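Oxalate biosynthetic component 1 (Burkholderia thailandensis, PDB 5IKY) probably makes oxalate in quorum sensing-dependent oxalogenesis, as a bifunctional serine hydrolase of the alpha/beta type with an additional lyase activity. Local coordinates at residues A212-L217 and N698-N703; E271-L276 and V704-L709; P374-L379 and L525-P530; V532-Q537 and L687-G692; Y1009-G1014 and D1018-C1023. All coordinates share one frame; numbering follows the deposited sequence.

Interaction 1: residues A212-L217 and N698-N703; sequences ASREAL and NSDYSN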
# COMPACT_ATOMS: atom_id res chain seq x y z
N ALA A 212 9.26 -5.32 7.48
CA ALA A 212 8.77 -4.57 8.62
C ALA A 212 8.32 -3.17 8.20
O ALA A 212 7.33 -2.64 8.72
CB ALA A 212 9.84 -4.48 9.70
N SER A 213 9.04 -2.59 7.25
CA SER A 213 8.70 -1.27 6.73
C SER A 213 7.38 -1.29 5.98
O SER A 213 6.52 -0.43 6.19
CB SER A 213 9.81 -0.76 5.82
OG SER A 213 11.04 -0.64 6.53
N ARG A 214 7.21 -2.28 5.11
CA ARG A 214 5.99 -2.44 4.33
C ARG A 214 4.76 -2.59 5.23
O ARG A 214 3.71 -2.00 4.96
CB ARG A 214 6.10 -3.64 3.39
CG ARG A 214 7.26 -3.57 2.40
CD ARG A 214 6.78 -3.37 0.98
NE ARG A 214 6.31 -4.61 0.37
CZ ARG A 214 5.27 -4.69 -0.46
NH1 ARG A 214 4.58 -3.60 -0.77
NH2 ARG A 214 4.92 -5.86 -0.97
N GLU A 215 4.90 -3.38 6.29
CA GLU A 215 3.81 -3.59 7.23
C GLU A 215 3.41 -2.29 7.91
O GLU A 215 2.22 -2.01 8.09
CB GLU A 215 4.21 -4.62 8.29
CG GLU A 215 4.53 -6.00 7.73
CD GLU A 215 5.21 -6.89 8.76
OE1 GLU A 215 5.32 -6.47 9.93
OE2 GLU A 215 5.64 -8.00 8.39
N ALA A 216 4.41 -1.50 8.27
CA ALA A 216 4.18 -0.22 8.93
C ALA A 216 3.47 0.76 8.01
O ALA A 216 2.57 1.49 8.43
CB ALA A 216 5.49 0.36 9.42
N LEU A 217 3.88 0.78 6.74
CA LEU A 217 3.34 1.71 5.76
C LEU A 217 1.87 1.42 5.43
O LEU A 217 1.07 2.35 5.28
CB LEU A 217 4.18 1.69 4.49
CG LEU A 217 5.55 2.35 4.63
CD1 LEU A 217 6.52 1.87 3.56
CD2 LEU A 217 5.41 3.87 4.58
N ASN A 698 2.78 -0.16 -8.22
CA ASN A 698 4.14 -0.36 -7.72
C ASN A 698 4.75 -1.54 -8.47
O ASN A 698 4.09 -2.16 -9.31
CB ASN A 698 4.15 -0.58 -6.21
CG ASN A 698 3.32 -1.77 -5.78
OD1 ASN A 698 2.51 -2.29 -6.55
ND2 ASN A 698 3.51 -2.20 -4.54
N SER A 699 6.01 -1.85 -8.18
CA SER A 699 6.79 -2.78 -9.00
C SER A 699 6.18 -4.17 -9.19
O SER A 699 6.32 -4.77 -10.25
CB SER A 699 8.20 -2.91 -8.42
OG SER A 699 8.16 -3.29 -7.06
N ASP A 700 5.49 -4.68 -8.17
CA ASP A 700 4.94 -6.04 -8.26
C ASP A 700 3.41 -6.08 -8.16
O ASP A 700 2.83 -7.11 -7.81
CB ASP A 700 5.56 -6.93 -7.18
CG ASP A 700 5.08 -6.58 -5.79
OD1 ASP A 700 4.61 -5.44 -5.58
OD2 ASP A 700 5.16 -7.45 -4.90
N TYR A 701 2.77 -4.95 -8.45
CA TYR A 701 1.32 -4.84 -8.49
C TYR A 701 0.68 -5.16 -7.13
O TYR A 701 -0.37 -5.81 -7.07
CB TYR A 701 0.74 -5.76 -9.58
CG TYR A 701 1.31 -5.45 -10.95
CD1 TYR A 701 0.72 -4.50 -11.77
CD2 TYR A 701 2.45 -6.10 -11.41
CE1 TYR A 701 1.23 -4.21 -13.01
CE2 TYR A 701 2.97 -5.81 -12.66
CZ TYR A 701 2.36 -4.86 -13.45
OH TYR A 701 2.88 -4.57 -14.70
N SER A 702 1.31 -4.67 -6.07
CA SER A 702 0.80 -4.85 -4.71
C SER A 702 -0.06 -3.67 -4.28
O SER A 702 -0.83 -3.76 -3.33
CB SER A 702 1.95 -5.01 -3.71
OG SER A 702 2.81 -6.07 -4.08
N ASN A 703 0.09 -2.55 -4.98
CA ASN A 703 -0.53 -1.30 -4.55
C ASN A 703 -0.65 -0.30 -5.69
O ASN A 703 -0.03 -0.46 -6.74
CB ASN A 703 0.28 -0.70 -3.40
CG ASN A 703 -0.51 0.30 -2.58
OD1 ASN A 703 -1.74 0.24 -2.52
ND2 ASN A 703 0.20 1.23 -1.94
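The guanidinium of R214 reaches from helix 206-218 up to the loop 698-703 and buries most of the surface in this contact, yet it makes no hydrogen bond across it. The closest approach, R214 NH2 to S702 OG at 3.8 Å, is not a hydrogen bond, and the place of the hydroxyl is itself doubtful. On the other branch, R214 NH1 comes within 4.2 Å of N698 ND2, the guanidinium and amide planes being 54° apart. The chain bends at chi2 (-110°) and chi3 (-79°), which turns this flat end onto the loop.

Electrostatics add a looser term. D700 OD2 is 4.2 Å from R214 NH2 and well out of the guanidinium plane, so the charges probably attract without an N-H pointing at the oxygen. The salt bridge of R214 NH1 is with E271.

Within the loop, which links the hairpin strands 696-697 and 704-705 and starts with a type I turn, N698 OD1 takes two backbone N-H groups: S702 N at 2.7 Å in the carbonyl plane, on a lone pair, and N703 N at 2.9 Å from above that plane. N698 ND2 donates to L270 O of helix 257-270.

The loop is thus braced internally, and R214, whose NH1 is engaged by E271, probably adds a weak, undirected electrostatic attraction rather than a directed bond.

Interaction 2: residues E271-L276 and V704-L709; sequences EPSAIL and VVNLGL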
# COMPACT_ATOMS: atom_id res chain seq x y z
N GLU A 271 7.43 0.73 -2.48
CA GLU A 271 6.80 1.81 -1.73
C GLU A 271 7.32 3.18 -2.18
O GLU A 271 8.00 3.87 -1.42
CB GLU A 271 7.06 1.64 -0.23
CG GLU A 271 6.66 0.27 0.33
CD GLU A 271 5.16 0.11 0.49
OE1 GLU A 271 4.44 1.13 0.48
OE2 GLU A 271 4.70 -1.04 0.64
N PRO A 272 6.98 3.58 -3.42
CA PRO A 272 7.55 4.77 -4.08
C PRO A 272 7.32 6.09 -3.34
O PRO A 272 8.16 6.99 -3.44
CB PRO A 272 6.84 4.80 -5.44
CG PRO A 272 6.31 3.42 -5.64
CD PRO A 272 5.98 2.91 -4.27
N SER A 273 6.21 6.21 -2.63
CA SER A 273 5.86 7.47 -1.98
C SER A 273 6.35 7.55 -0.54
O SER A 273 6.39 8.64 0.05
CB SER A 273 4.35 7.69 -2.03
OG SER A 273 3.90 7.80 -3.37
N ALA A 274 6.72 6.41 0.03
CA ALA A 274 7.16 6.35 1.42
C ALA A 274 8.34 7.28 1.66
O ALA A 274 9.34 7.23 0.94
CB ALA A 274 7.53 4.92 1.79
N ILE A 275 8.22 8.12 2.68
CA ILE A 275 9.32 9.00 3.06
C ILE A 275 10.34 8.19 3.85
O ILE A 275 10.02 7.63 4.90
CB ILE A 275 8.82 10.21 3.88
CG1 ILE A 275 7.92 11.09 3.01
CG2 ILE A 275 9.99 11.02 4.42
CD1 ILE A 275 7.22 12.20 3.77
N LEU A 276 11.55 8.12 3.32
CA LEU A 276 12.59 7.28 3.91
C LEU A 276 13.56 8.11 4.73
O LEU A 276 14.10 9.11 4.26
CB LEU A 276 13.33 6.51 2.81
CG LEU A 276 12.40 5.70 1.90
CD1 LEU A 276 13.16 4.99 0.79
CD2 LEU A 276 11.60 4.70 2.73
N VAL A 704 -1.45 0.73 -5.48
CA VAL A 704 -1.60 1.81 -6.45
C VAL A 704 -1.07 3.11 -5.86
O VAL A 704 -1.43 3.49 -4.74
CB VAL A 704 -3.08 1.99 -6.87
CG1 VAL A 704 -3.18 3.00 -7.99
CG2 VAL A 704 -3.67 0.66 -7.29
N VAL A 705 -0.21 3.79 -6.61
CA VAL A 705 0.43 5.01 -6.12
C VAL A 705 0.04 6.23 -6.96
O VAL A 705 -0.63 6.09 -7.99
CB VAL A 705 1.96 4.88 -6.10
CG1 VAL A 705 2.37 3.58 -5.43
CG2 VAL A 705 2.51 4.93 -7.51
N ASN A 706 0.46 7.41 -6.52
CA ASN A 706 0.15 8.68 -7.18
C ASN A 706 -1.35 8.91 -7.32
O ASN A 706 -1.83 9.31 -8.39
CB ASN A 706 0.83 8.76 -8.55
CG ASN A 706 2.34 8.76 -8.45
OD1 ASN A 706 2.91 9.09 -7.41
ND2 ASN A 706 3.01 8.38 -9.54
N LEU A 707 -2.08 8.67 -6.24
CA LEU A 707 -3.53 8.85 -6.22
C LEU A 707 -3.92 10.29 -5.95
O LEU A 707 -5.06 10.69 -6.17
CB LEU A 707 -4.16 7.94 -5.17
CG LEU A 707 -3.95 6.44 -5.39
CD1 LEU A 707 -4.51 5.65 -4.21
CD2 LEU A 707 -4.61 6.02 -6.68
N GLY A 708 -2.96 11.08 -5.47
CA GLY A 708 -3.21 12.46 -5.10
C GLY A 708 -3.46 13.38 -6.28
O GLY A 708 -4.22 14.34 -6.17
N LEU A 709 -2.83 13.08 -7.41
CA LEU A 709 -2.94 13.91 -8.61
C LEU A 709 -4.39 14.10 -9.07
O LEU A 709 -4.72 15.13 -9.65
CB LEU A 709 -2.11 13.30 -9.75
CG LEU A 709 -0.61 13.19 -9.49
CD1 LEU A 709 0.09 12.53 -10.67
CD2 LEU A 709 0.00 14.57 -9.21
O HOH W 1 4.53 9.99 -4.95
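P272 lays the CG-CD side of its ring against a single methyl of V705: V705 CG1 is 3.9 Å from P272 CD and just as far from P272 CG. These equal distances place the methyl against that ring bond rather than one atom, and the two side chains cross at about a right angle. V705 owes this to its first torsion, -49°, which places CG1 beside the backbone N and opposite the carbonyl carbon, while CG2 sits between those two groups and does not touch the proline.

S273 flanks the same valine, its OG 4.4 Å from V705 CB. S273 OG is equally 4.4 Å from N706 OD1, too far for a direct bond, and one water fills the step. It lies 2.8 Å from S273 OG and donates to N706 OD1 over 3.1 Å.

P272 and S273 are the central residues of a type I turn from E271 to A274, directly after helix 257-270 and before strand 275-278, a helix-to-strand connection of the TIM-barrel-like parallel sheet. V705 belongs to the short hairpin strand 704-705 paired with 696-697, in the range of the cap domain.

N706 follows with a left-handed backbone (phi 57°), and although its CB does not face the turn, its amide swings back so that OD1 can accept a hydrogen bond from the water. The other end, ND2, is held by D531 OD2 and I693 O, which fixes which way round the amide lies. S273 OG also has a weak hydrogen bond with E519 OE1.

Interaction 3: residues P374-L379 and L525-P530; sequences PVLFML and LGMSRP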
# COMPACT_ATOMS: atom_id res chain seq x y z
N PRO A 374 10.08 23.06 5.51
CA PRO A 374 10.11 23.21 6.98
C PRO A 374 11.18 22.36 7.67
O PRO A 374 11.52 21.27 7.20
CB PRO A 374 8.71 22.77 7.41
CG PRO A 374 8.26 21.86 6.32
CD PRO A 374 8.82 22.43 5.06
N VAL A 375 11.72 22.89 8.76
CA VAL A 375 12.74 22.20 9.53
C VAL A 375 12.08 21.10 10.36
O VAL A 375 11.06 21.33 11.00
CB VAL A 375 13.51 23.18 10.45
CG1 VAL A 375 14.61 22.47 11.21
CG2 VAL A 375 14.10 24.30 9.62
N LEU A 376 12.66 19.91 10.34
CA LEU A 376 12.05 18.76 10.99
C LEU A 376 12.68 18.47 12.34
O LEU A 376 13.90 18.38 12.46
CB LEU A 376 12.17 17.53 10.09
CG LEU A 376 11.73 17.73 8.64
CD1 LEU A 376 12.01 16.49 7.83
CD2 LEU A 376 10.26 18.11 8.58
N PHE A 377 11.85 18.31 13.37
CA PHE A 377 12.35 18.05 14.71
C PHE A 377 11.79 16.76 15.30
O PHE A 377 10.62 16.44 15.14
CB PHE A 377 12.03 19.22 15.64
CG PHE A 377 12.85 20.44 15.37
CD1 PHE A 377 14.13 20.56 15.87
CD2 PHE A 377 12.34 21.48 14.60
CE1 PHE A 377 14.89 21.69 15.63
CE2 PHE A 377 13.09 22.61 14.35
CZ PHE A 377 14.37 22.71 14.86
N MET A 378 12.66 16.04 16.00
CA MET A 378 12.31 14.80 16.68
C MET A 378 12.59 14.93 18.18
O MET A 378 13.74 15.04 18.59
CB MET A 378 13.11 13.63 16.10
CG MET A 378 12.44 12.28 16.25
SD MET A 378 10.75 12.32 15.63
CE MET A 378 9.90 11.71 17.07
N LEU A 379 11.54 14.93 18.99
CA LEU A 379 11.71 15.03 20.44
C LEU A 379 11.90 13.67 21.08
O LEU A 379 10.96 12.89 21.20
CB LEU A 379 10.51 15.73 21.08
CG LEU A 379 10.27 17.20 20.72
CD1 LEU A 379 9.16 17.77 21.59
CD2 LEU A 379 11.55 18.02 20.86
N LEU A 525 5.90 18.91 3.15
CA LEU A 525 7.31 19.10 3.51
C LEU A 525 8.14 19.57 2.32
O LEU A 525 9.33 19.84 2.46
CB LEU A 525 7.89 17.79 4.06
CG LEU A 525 7.16 17.15 5.25
CD1 LEU A 525 7.88 15.89 5.71
CD2 LEU A 525 7.03 18.14 6.40
N GLY A 526 7.50 19.66 1.15
CA GLY A 526 8.20 20.02 -0.06
C GLY A 526 9.13 18.92 -0.55
O GLY A 526 10.28 19.18 -0.88
N MET A 527 8.62 17.69 -0.58
CA MET A 527 9.43 16.53 -0.97
C MET A 527 8.74 15.66 -2.01
O MET A 527 8.90 14.44 -2.01
CB MET A 527 9.77 15.66 0.24
CG MET A 527 10.59 16.34 1.32
SD MET A 527 10.77 15.24 2.74
CE MET A 527 11.87 16.21 3.76
N SER A 528 7.97 16.29 -2.90
CA SER A 528 7.23 15.53 -3.91
C SER A 528 8.18 14.77 -4.82
O SER A 528 9.28 15.24 -5.12
CB SER A 528 6.34 16.47 -4.72
OG SER A 528 7.11 17.45 -5.39
N ARG A 529 7.75 13.59 -5.25
CA ARG A 529 8.55 12.75 -6.15
C ARG A 529 8.71 13.42 -7.51
O ARG A 529 7.86 14.22 -7.91
CB ARG A 529 7.89 11.37 -6.30
CG ARG A 529 8.08 10.45 -5.11
CD ARG A 529 9.55 10.27 -4.80
NE ARG A 529 9.79 9.16 -3.89
CZ ARG A 529 10.95 8.96 -3.26
NH1 ARG A 529 11.95 9.81 -3.43
NH2 ARG A 529 11.09 7.92 -2.45
N PRO A 530 9.80 13.10 -8.22
CA PRO A 530 10.08 13.70 -9.54
C PRO A 530 8.95 13.53 -10.56
O PRO A 530 8.65 14.49 -11.27
CB PRO A 530 11.33 12.95 -10.00
CG PRO A 530 12.01 12.56 -8.73
CD PRO A 530 10.91 12.24 -7.76
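L525 O takes a hydrogen bond from R346 NH1 and is met as well by P374 CD, 3.7 Å away, so the proline ring leans on a carbonyl that already accepts a hydrogen bond. R346 touches both sides of the contact, since its NH2 makes a weak hydrogen bond with P374 O. A cis peptide bond precedes P374.

The remaining contacts are apolar. L525 CD2 sits at their middle, 3.9 Å from P374 CG and 3.9 Å from L376 CD2. P374 and L525 cross at about a right angle, and the methyl meets the proline ring at CG. CG of L525 lies beside the backbone N (chi1 -55°), and from there the side chain turns its end toward the strand although its CB does not face it.

L376 lies on strand 375-380, hydrogen-bonded between strands 346-351 and 446-451 in the curled parallel sheet of the TIM-barrel-like part. On the other side of the contact, the chain leaves helix 518-524 through a Schellman motif, with G526 at positive phi (71°), and runs toward helix 530-541. The contact therefore sets the beginning of a barrel strand against a helix C-terminus.

L376 forks between two partners: CD2 goes to L525, while L376 CD1 faces M527 CE at 4.1 Å, the two side chains reaching toward each other tip to tip. M527 spans the distance because its chain is extended beyond CG, with chi3 at 175°. The L376 side chain is about 14 Å from the bound magnesium ion, whose site includes H227 and E477.

Interaction 4: residues V532-Q537 and L687-G692; sequences VALFRQ and LEYLVG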
# COMPACT_ATOMS: atom_id res chain seq x y z
N VAL A 532 5.72 13.02 -9.99
CA VAL A 532 4.60 13.85 -9.54
C VAL A 532 4.86 15.31 -9.89
O VAL A 532 3.96 16.03 -10.33
CB VAL A 532 4.37 13.70 -8.02
CG1 VAL A 532 3.52 14.85 -7.48
CG2 VAL A 532 3.71 12.37 -7.72
N ALA A 533 6.11 15.74 -9.71
CA ALA A 533 6.51 17.10 -10.03
C ALA A 533 6.43 17.37 -11.53
O ALA A 533 6.05 18.46 -11.95
CB ALA A 533 7.91 17.38 -9.51
N LEU A 534 6.79 16.37 -12.32
CA LEU A 534 6.79 16.52 -13.77
C LEU A 534 5.37 16.67 -14.31
O LEU A 534 5.12 17.47 -15.21
CB LEU A 534 7.49 15.33 -14.44
CG LEU A 534 7.70 15.47 -15.95
CD1 LEU A 534 8.56 16.68 -16.26
CD2 LEU A 534 8.32 14.21 -16.52
N PHE A 535 4.44 15.90 -13.75
CA PHE A 535 3.04 15.99 -14.15
C PHE A 535 2.44 17.35 -13.80
O PHE A 535 1.71 17.94 -14.59
CB PHE A 535 2.21 14.87 -13.51
CG PHE A 535 0.79 14.82 -13.99
CD1 PHE A 535 0.47 14.14 -15.16
CD2 PHE A 535 -0.22 15.45 -13.29
CE1 PHE A 535 -0.84 14.10 -15.62
CE2 PHE A 535 -1.53 15.41 -13.74
CZ PHE A 535 -1.84 14.73 -14.90
N ARG A 536 2.76 17.84 -12.60
CA ARG A 536 2.28 19.15 -12.17
C ARG A 536 2.91 20.27 -13.01
O ARG A 536 2.33 21.35 -13.15
CB ARG A 536 2.59 19.38 -10.69
CG ARG A 536 1.68 18.61 -9.76
CD ARG A 536 2.21 18.63 -8.34
NE ARG A 536 1.29 18.01 -7.40
CZ ARG A 536 1.62 17.67 -6.16
NH1 ARG A 536 2.85 17.88 -5.73
NH2 ARG A 536 0.72 17.12 -5.36
N GLN A 537 4.08 19.99 -13.56
CA GLN A 537 4.75 20.92 -14.46
C GLN A 537 3.99 21.01 -15.79
O GLN A 537 3.92 22.08 -16.41
CB GLN A 537 6.20 20.50 -14.69
CG GLN A 537 7.04 21.52 -15.42
CD GLN A 537 8.46 21.04 -15.65
OE1 GLN A 537 9.01 20.27 -14.87
NE2 GLN A 537 9.06 21.49 -16.75
N LEU A 687 4.01 11.93 -24.18
CA LEU A 687 2.60 12.05 -23.82
C LEU A 687 2.09 10.77 -23.17
O LEU A 687 1.36 10.82 -22.18
CB LEU A 687 1.76 12.38 -25.06
CG LEU A 687 1.95 13.76 -25.67
CD1 LEU A 687 1.23 13.85 -27.01
CD2 LEU A 687 1.45 14.84 -24.73
N GLU A 688 2.48 9.63 -23.74
CA GLU A 688 2.08 8.33 -23.21
C GLU A 688 2.62 8.13 -21.80
O GLU A 688 1.96 7.53 -20.95
CB GLU A 688 2.56 7.20 -24.12
CG GLU A 688 1.78 7.07 -25.43
CD GLU A 688 2.14 5.81 -26.19
OE1 GLU A 688 3.16 5.18 -25.86
OE2 GLU A 688 1.39 5.45 -27.12
N TYR A 689 3.82 8.64 -21.57
CA TYR A 689 4.44 8.58 -20.25
C TYR A 689 3.67 9.45 -19.25
O TYR A 689 3.35 9.00 -18.15
CB TYR A 689 5.90 9.01 -20.33
CG TYR A 689 6.55 9.25 -18.98
CD1 TYR A 689 6.85 8.19 -18.13
CD2 TYR A 689 6.89 10.53 -18.57
CE1 TYR A 689 7.44 8.40 -16.90
CE2 TYR A 689 7.49 10.75 -17.34
CZ TYR A 689 7.76 9.68 -16.51
OH TYR A 689 8.36 9.90 -15.30
N LEU A 690 3.37 10.68 -19.65
CA LEU A 690 2.70 11.64 -18.78
C LEU A 690 1.35 11.14 -18.28
O LEU A 690 1.05 11.24 -17.09
CB LEU A 690 2.53 12.98 -19.49
CG LEU A 690 3.79 13.84 -19.62
CD1 LEU A 690 3.50 15.07 -20.46
CD2 LEU A 690 4.32 14.23 -18.25
N VAL A 691 0.53 10.61 -19.18
CA VAL A 691 -0.80 10.15 -18.80
C VAL A 691 -0.75 8.85 -17.99
O VAL A 691 -1.77 8.38 -17.49
CB VAL A 691 -1.70 9.92 -20.04
CG1 VAL A 691 -1.97 11.24 -20.74
CG2 VAL A 691 -1.06 8.91 -20.98
N GLY A 692 0.45 8.29 -17.87
CA GLY A 692 0.65 7.07 -17.09
C GLY A 692 1.17 7.33 -15.69
O GLY A 692 1.25 6.41 -14.87
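L690 and L534 bring two helices together, 682-690 of the cap-domain range and 530-541, in a buried helix-helix packing contact whose closest CA pair, F535 to L690, is 6.4 Å apart. L690 has the most surface covered. Its CB does not face helix 530-541, but the end of the side chain bends back so that L690 CD2 comes 4.3 Å from L534 CG, a loose apolar contact.

L534 has its CB directed toward the other helix. Its CG lies opposite the backbone N (chi1 -173°), and L534 CD2 reaches Y689 CE2 at 3.7 Å. The methyl lies in the plane of the tyrosine ring, at its edge, so this is not a stacking contact over a face; the two side chains cross at about a right angle. The same tyrosine ring meets Y568 of helix 562-579, and L534 also touches I564 and T567 there, so a third helix covers this side.

F535 comes one residue further along helix 530-541 and touches M719 of helix 715-734. Against 687-692 it offers a ring edge to a main-chain oxygen lying near the ring plane: L690 O is 3.5 Å from F535 CD1 and 3.7 Å from F535 CE1.

Interaction 5: residues Y1009-G1014 and D1018-C1023; sequences YVIQPG and DVLQHC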
# COMPACT_ATOMS: atom_id res chain seq x y z
N TYR A 1009 -13.32 5.91 -4.35
CA TYR A 1009 -12.63 4.80 -5.00
C TYR A 1009 -11.29 4.48 -4.34
O TYR A 1009 -10.68 3.45 -4.65
CB TYR A 1009 -12.39 5.12 -6.48
CG TYR A 1009 -13.65 5.31 -7.31
CD1 TYR A 1009 -14.85 4.73 -6.93
CD2 TYR A 1009 -13.62 6.06 -8.47
CE1 TYR A 1009 -15.99 4.90 -7.69
CE2 TYR A 1009 -14.76 6.24 -9.24
CZ TYR A 1009 -15.94 5.66 -8.84
OH TYR A 1009 -17.07 5.84 -9.61
N VAL A 1010 -10.84 5.35 -3.45
CA VAL A 1010 -9.53 5.20 -2.83
C VAL A 1010 -9.60 4.50 -1.47
O VAL A 1010 -10.30 4.96 -0.56
CB VAL A 1010 -8.84 6.57 -2.65
CG1 VAL A 1010 -7.48 6.40 -1.98
CG2 VAL A 1010 -8.70 7.27 -3.99
N ILE A 1011 -8.88 3.39 -1.34
CA ILE A 1011 -8.85 2.63 -0.10
C ILE A 1011 -7.73 3.11 0.82
O ILE A 1011 -6.56 3.13 0.44
CB ILE A 1011 -8.68 1.12 -0.36
CG1 ILE A 1011 -9.86 0.57 -1.16
CG2 ILE A 1011 -8.56 0.36 0.96
CD1 ILE A 1011 -9.80 -0.93 -1.40
N GLN A 1012 -8.10 3.49 2.03
CA GLN A 1012 -7.14 3.90 3.05
C GLN A 1012 -7.10 2.85 4.17
O GLN A 1012 -8.00 2.01 4.25
CB GLN A 1012 -7.50 5.29 3.59
CG GLN A 1012 -8.07 6.24 2.54
CD GLN A 1012 -7.31 7.55 2.48
OE1 GLN A 1012 -6.09 7.57 2.31
NE2 GLN A 1012 -8.03 8.65 2.64
N PRO A 1013 -6.06 2.88 5.03
CA PRO A 1013 -5.96 1.90 6.13
C PRO A 1013 -7.25 1.73 6.93
O PRO A 1013 -7.77 2.70 7.48
CB PRO A 1013 -4.86 2.49 7.01
CG PRO A 1013 -3.97 3.20 6.05
CD PRO A 1013 -4.86 3.73 4.94
N GLY A 1014 -7.76 0.50 6.97
CA GLY A 1014 -9.02 0.23 7.65
C GLY A 1014 -9.56 -1.15 7.33
O GLY A 1014 -8.79 -2.06 7.01
N ASP A 1018 -7.89 -4.24 5.19
CA ASP A 1018 -7.58 -5.51 5.86
C ASP A 1018 -7.95 -6.69 4.97
O ASP A 1018 -7.17 -7.63 4.82
CB ASP A 1018 -8.31 -5.61 7.20
CG ASP A 1018 -7.72 -4.71 8.26
OD1 ASP A 1018 -6.51 -4.43 8.20
OD2 ASP A 1018 -8.48 -4.27 9.15
N VAL A 1019 -9.15 -6.63 4.40
CA VAL A 1019 -9.63 -7.67 3.50
C VAL A 1019 -8.69 -7.84 2.31
O VAL A 1019 -8.38 -8.95 1.90
CB VAL A 1019 -11.05 -7.37 3.00
CG1 VAL A 1019 -11.56 -8.51 2.12
CG2 VAL A 1019 -12.00 -7.14 4.18
N LEU A 1020 -8.24 -6.71 1.77
CA LEU A 1020 -7.36 -6.70 0.61
C LEU A 1020 -6.05 -7.45 0.87
O LEU A 1020 -5.63 -8.27 0.06
CB LEU A 1020 -7.07 -5.26 0.18
CG LEU A 1020 -6.22 -5.04 -1.08
CD1 LEU A 1020 -6.75 -3.85 -1.87
CD2 LEU A 1020 -4.76 -4.81 -0.72
N GLN A 1021 -5.42 -7.16 2.01
CA GLN A 1021 -4.14 -7.78 2.35
C GLN A 1021 -4.29 -9.26 2.71
O GLN A 1021 -3.35 -10.03 2.56
CB GLN A 1021 -3.48 -7.04 3.50
CG GLN A 1021 -2.17 -6.36 3.11
CD GLN A 1021 -1.04 -7.36 2.89
OE1 GLN A 1021 -1.05 -8.46 3.44
NE2 GLN A 1021 -0.07 -6.97 2.06
N HIS A 1022 -5.48 -9.64 3.18
CA HIS A 1022 -5.76 -11.04 3.44
C HIS A 1022 -5.88 -11.82 2.13
O HIS A 1022 -5.45 -12.97 2.05
CB HIS A 1022 -7.05 -11.20 4.26
CG HIS A 1022 -6.83 -11.19 5.74
ND1 HIS A 1022 -7.77 -10.72 6.63
CD2 HIS A 1022 -5.78 -11.60 6.49
CE1 HIS A 1022 -7.30 -10.84 7.87
NE2 HIS A 1022 -6.10 -11.37 7.81
N CYS A 1023 -6.45 -11.18 1.12
CA CYS A 1023 -6.63 -11.82 -0.18
C CYS A 1023 -5.36 -11.77 -1.02
O CYS A 1023 -5.27 -12.43 -2.06
CB CYS A 1023 -7.78 -11.15 -0.94
SG CYS A 1023 -9.40 -11.35 -0.17
O HOH W 2 -5.27 -1.72 7.16
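The backbone of D1018 turns back on G1014, with D1018 N donating to G1014 O over 3.0 Å at an N-H...O angle of 134°. The side chain of D1018 crowds the same oxygen. Its first torsion sets CG beside the backbone N, bringing D1018 OD2 to 3.1 Å from G1014 O; both are acceptors, so no bond joins them. R502 NH2, from helix 497-510, forms a salt bridge with OD2 and probably offsets this repulsion.

G1014 is the N-cap of helix 1015-1025, and the bond just described closes the first helical turn. The helix lies in the alpha/beta-hydrolase-family C-terminal region, on the connection leading from strand 988-992 of its mixed sheet to strands 1038-1043 and 1049-1054. A water bridges the two residues: it donates to D1018 OD1 at 3.2 Å and accepts a weak bond from G1014 N at 3.3 Å.

Away from the polar end, I1011 and L1020 face each other, I1011 CD1 standing 4.2 Å from L1020 CD1. I1011 is extended at chi2 (-177°), which carries CD1 across from the incoming loop to the second turn of the helix.

Overall arrangement
Along the chain, interaction 1 starts first, on helix 206-218, and interaction 2 opens before interaction 1 closes, so these two long loops cross; they also touch, through the salt bridge of R214 with E271. Both attach the hairpin around 696-705 to the barrel-like part. Interactions 3 and 4 follow one another in series and fall within both long loops: interaction 3 joins strand 375-380 to the exit of helix 518-524, interaction 4 the next helix to 682-690. R529 NE bonds to P272 O between interactions 2 and 3, while L709 packs on V532 and F535 between 2 and 4. Interaction 5 comes last, a local closure linked to 2 through L707 and V1010.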